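Local coordinates for nine-heme cytochrome C (Desulfovibrio desulfuricans, PDB 1OFW), which carries electrons through nine c-type hemes and may form part of a transmembrane redox complex that passes electrons to the cytoplasm for sulfate reduction, at residues 27-32 with 140-145. Residues are numbered along the deposited sequence; the frame is centred on the assembly and turned at random.
With HEC (heme c), chain G.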
loop_
_atom_site.group_PDB
_atom_site.type_symbol
_atom_site.label_atom_id
_atom_site.label_comp_id
_atom_site.label_asym_id
_atom_site.label_seq_id
_atom_site.Cartn_x
_atom_site.Cartn_y
_atom_site.Cartn_z
ATOM N N GLY A 27 26.008 9.586 6.027
ATOM C CA GLY A 27 24.593 9.590 5.634
ATOM C C GLY A 27 24.140 8.217 5.168
ATOM O O GLY A 27 23.381 8.069 4.193
ATOM N N ALA A 28 24.616 7.220 5.892
ATOM C CA ALA A 28 24.233 5.832 5.655
ATOM C C ALA A 28 22.787 5.701 6.128
ATOM O O ALA A 28 22.535 5.633 7.328
ATOM C CB ALA A 28 25.182 4.898 6.394
ATOM N N ALA A 29 21.824 5.683 5.221
ATOM C CA ALA A 29 20.424 5.783 5.561
ATOM C C ALA A 29 19.528 5.705 4.327
ATOM O O ALA A 29 19.970 5.903 3.197
ATOM C CB ALA A 29 20.165 7.122 6.230
ATOM N N MET A 30 18.251 5.441 4.600
ATOM C CA MET A 30 17.251 5.637 3.556
ATOM C C MET A 30 17.130 7.119 3.209
ATOM O O MET A 30 17.525 7.996 3.989
ATOM C CB MET A 30 15.869 5.155 4.020
ATOM C CG MET A 30 15.817 3.694 4.435
ATOM S SD MET A 30 15.971 2.562 3.037
ATOM C CE MET A 30 14.416 2.863 2.205
ATOM N N LYS A 31 16.546 7.452 2.057
ATOM C CA LYS A 31 16.117 8.812 1.782
ATOM C C LYS A 31 15.171 9.229 2.892
ATOM O O LYS A 31 14.320 8.441 3.312
ATOM C CB LYS A 31 15.378 8.940 0.451
ATOM C CG LYS A 31 16.314 8.723 -0.741
ATOM C CD LYS A 31 15.491 8.815 -2.012
ATOM C CE LYS A 31 16.390 8.754 -3.231
ATOM N NZ LYS A 31 15.515 8.911 -4.441
ATOM N N PRO A 32 15.292 10.452 3.412
ATOM C CA PRO A 32 14.278 10.931 4.345
ATOM C C PRO A 32 12.870 10.914 3.764
ATOM O O PRO A 32 12.673 10.900 2.556
ATOM C CB PRO A 32 14.748 12.352 4.659
ATOM C CG PRO A 32 16.230 12.309 4.422
ATOM C CD PRO A 32 16.399 11.390 3.212
ATOM N N GLU A 140 25.002 17.986 3.410
ATOM C CA GLU A 140 25.051 18.810 4.617
ATOM C C GLU A 140 23.685 18.981 5.286
ATOM O O GLU A 140 23.570 18.918 6.526
ATOM C CB GLU A 140 25.669 20.169 4.221
ATOM C CG GLU A 140 26.847 19.975 3.256
ATOM C CD GLU A 140 26.532 19.978 1.778
ATOM O OE1 GLU A 140 26.103 20.998 1.181
ATOM O OE2 GLU A 140 26.713 18.947 1.113
ATOM N N GLN A 141 22.642 19.197 4.482
ATOM C CA GLN A 141 21.279 19.266 5.021
ATOM C C GLN A 141 20.872 17.947 5.672
ATOM O O GLN A 141 20.269 17.890 6.733
ATOM C CB GLN A 141 20.323 19.648 3.893
ATOM C CG GLN A 141 20.252 21.149 3.634
ATOM C CD GLN A 141 19.505 21.465 2.349
ATOM O OE1 GLN A 141 19.445 20.719 1.387
ATOM N NE2 GLN A 141 18.913 22.649 2.375
ATOM N N MET A 142 21.231 16.832 5.041
ATOM C CA MET A 142 20.959 15.510 5.673
ATOM C C MET A 142 21.577 15.390 7.029
ATOM O O MET A 142 20.966 14.912 7.978
ATOM C CB MET A 142 21.454 14.434 4.689
ATOM C CG MET A 142 21.255 13.012 5.223
ATOM S SD MET A 142 19.500 12.559 5.240
ATOM C CE MET A 142 19.612 10.804 5.529
ATOM N N GLN A 143 22.862 15.853 7.158
ATOM C CA GLN A 143 23.523 15.782 8.444
ATOM C C GLN A 143 22.820 16.611 9.501
ATOM O O GLN A 143 22.598 16.221 10.638
ATOM C CB GLN A 143 24.989 16.277 8.372
ATOM C CG GLN A 143 25.892 15.309 7.601
ATOM C CD GLN A 143 25.960 13.962 8.304
ATOM O OE1 GLN A 143 26.310 13.899 9.490
ATOM N NE2 GLN A 143 25.548 12.923 7.588
ATOM N N LYS A 144 22.424 17.823 9.089
ATOM C CA LYS A 144 21.712 18.665 10.051
ATOM C C LYS A 144 20.383 18.070 10.463
ATOM O O LYS A 144 19.942 18.185 11.598
ATOM C CB LYS A 144 21.520 20.076 9.486
ATOM C CG LYS A 144 22.830 20.765 9.100
ATOM C CD LYS A 144 22.602 22.175 8.555
ATOM C CE LYS A 144 23.798 23.064 8.909
ATOM N NZ LYS A 144 24.080 24.083 7.852
ATOM N N GLY A 145 19.756 17.378 9.487
ATOM C CA GLY A 145 18.484 16.752 9.816
ATOM C C GLY A 145 18.621 15.676 10.860
ATOM O O GLY A 145 17.896 15.492 11.827
HETATM FE FE HEC G . 10.929 3.267 6.024
HETATM C CHA HEC G . 12.588 4.959 8.499
HETATM C CHB HEC G . 13.647 1.248 5.624
HETATM C CHC HEC G . 9.277 1.535 3.595
HETATM C CHD HEC G . 8.206 5.274 6.483
HETATM N NA HEC G . 12.712 3.132 6.915
HETATM C C1A HEC G . 13.248 3.893 7.966
HETATM C C2A HEC G . 14.508 3.340 8.405
HETATM C C3A HEC G . 14.782 2.310 7.593
HETATM C C4A HEC G . 13.679 2.175 6.645
HETATM C CMA HEC G . 16.019 1.391 7.590
HETATM C CAA HEC G . 15.309 3.867 9.603
HETATM C CBA HEC G . 16.164 5.106 9.267
HETATM C CGA HEC G . 17.288 4.845 8.285
HETATM O O1A HEC G . 18.160 3.980 8.606
HETATM O O2A HEC G . 17.314 5.520 7.227
HETATM N NB HEC G . 11.387 1.721 4.850
HETATM C C1B HEC G . 12.587 1.035 4.763
HETATM C C2B HEC G . 12.543 0.099 3.656
HETATM C C3B HEC G . 11.305 0.182 3.116
HETATM C C4B HEC G . 10.582 1.182 3.861
HETATM C CMB HEC G . 13.745 -0.755 3.214
HETATM C CAB HEC G . 10.696 -0.556 1.919
HETATM C CBB HEC G . 10.876 -2.099 2.084
HETATM N NC HEC G . 9.130 3.410 5.188
HETATM C C1C HEC G . 8.621 2.594 4.194
HETATM C C2C HEC G . 7.289 3.020 3.870
HETATM C C3C HEC G . 6.986 4.070 4.664
HETATM C C4C HEC G . 8.130 4.295 5.502
HETATM C CMC HEC G . 6.462 2.351 2.751
HETATM C CAC HEC G . 5.734 4.968 4.648
HETATM C CBC HEC G . 4.412 4.178 4.791
HETATM N ND HEC G . 10.499 4.815 7.211
HETATM C C1D HEC G . 9.340 5.560 7.205
HETATM C C2D HEC G . 9.499 6.720 8.070
HETATM C C3D HEC G . 10.732 6.646 8.598
HETATM C C4D HEC G . 11.346 5.438 8.120
HETATM C CMD HEC G . 8.414 7.798 8.310
HETATM C CAD HEC G . 11.394 7.676 9.541
HETATM C CBD HEC G . 12.087 8.792 8.703
HETATM C CGD HEC G . 13.427 8.382 8.165
HETATM O O1D HEC G . 13.706 8.429 6.925
HETATM O O2D HEC G . 14.279 8.009 9.017
#
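Met142 reaches from the helix into the bend of the loop 27-32 and makes most of the helix side of this contact. Its CG stands anti to the backbone N (chi1 179°), which sends the chain out toward the loop, and the bend at chi2 (71°) lays the thioether beside the Pro32 ring. There Pro32 CG lies 3.4 Å from Met142 SD, the two side chains crossing at a slant, with Pro32 CD a little farther off. The terminal methyl reaches past it: Met142 CE sits 3.8 Å from Ala29 CB and equally far from the carbonyl Met30 O, so three residues of the loop receive one thioether tip. This apolar end is close-packed, with Met142 and Pro32 both buried.

The Gly27 end is looser and partly exposed. Gln143 starts out away from the loop, but its bent chain brings NE2 back to within 3.7 Å of Gly27 N, a mere approach; the amide nitrogen is hydrogen-bonded to Asn24 O instead. Gly27 has a positive phi (65°), and its CA faces Met142 and the Gln143 amide with no side chain between.

The far side of the loop belongs to heme 5. Met30 N donates a hydrogen bond of 2.8 Å to the propionate oxygen O2A, while the Met30 side chain, whose first bond leads away from the helix, puts CG 3.4 Å from heme C4A. Lys31 O accepts a hydrogen bond from the axial ligand His131 ND1, a bond that would restrain the rotation of that imidazole.

The loop thus forms a layer between helix 139-147 and a heme of the N-terminal tetraheme cluster. Residues 27-32 end the connection between antiparallel strands 13-16 and 33-36, and Phe17 and Met137 also pack on Pro32 just before the second strand begins.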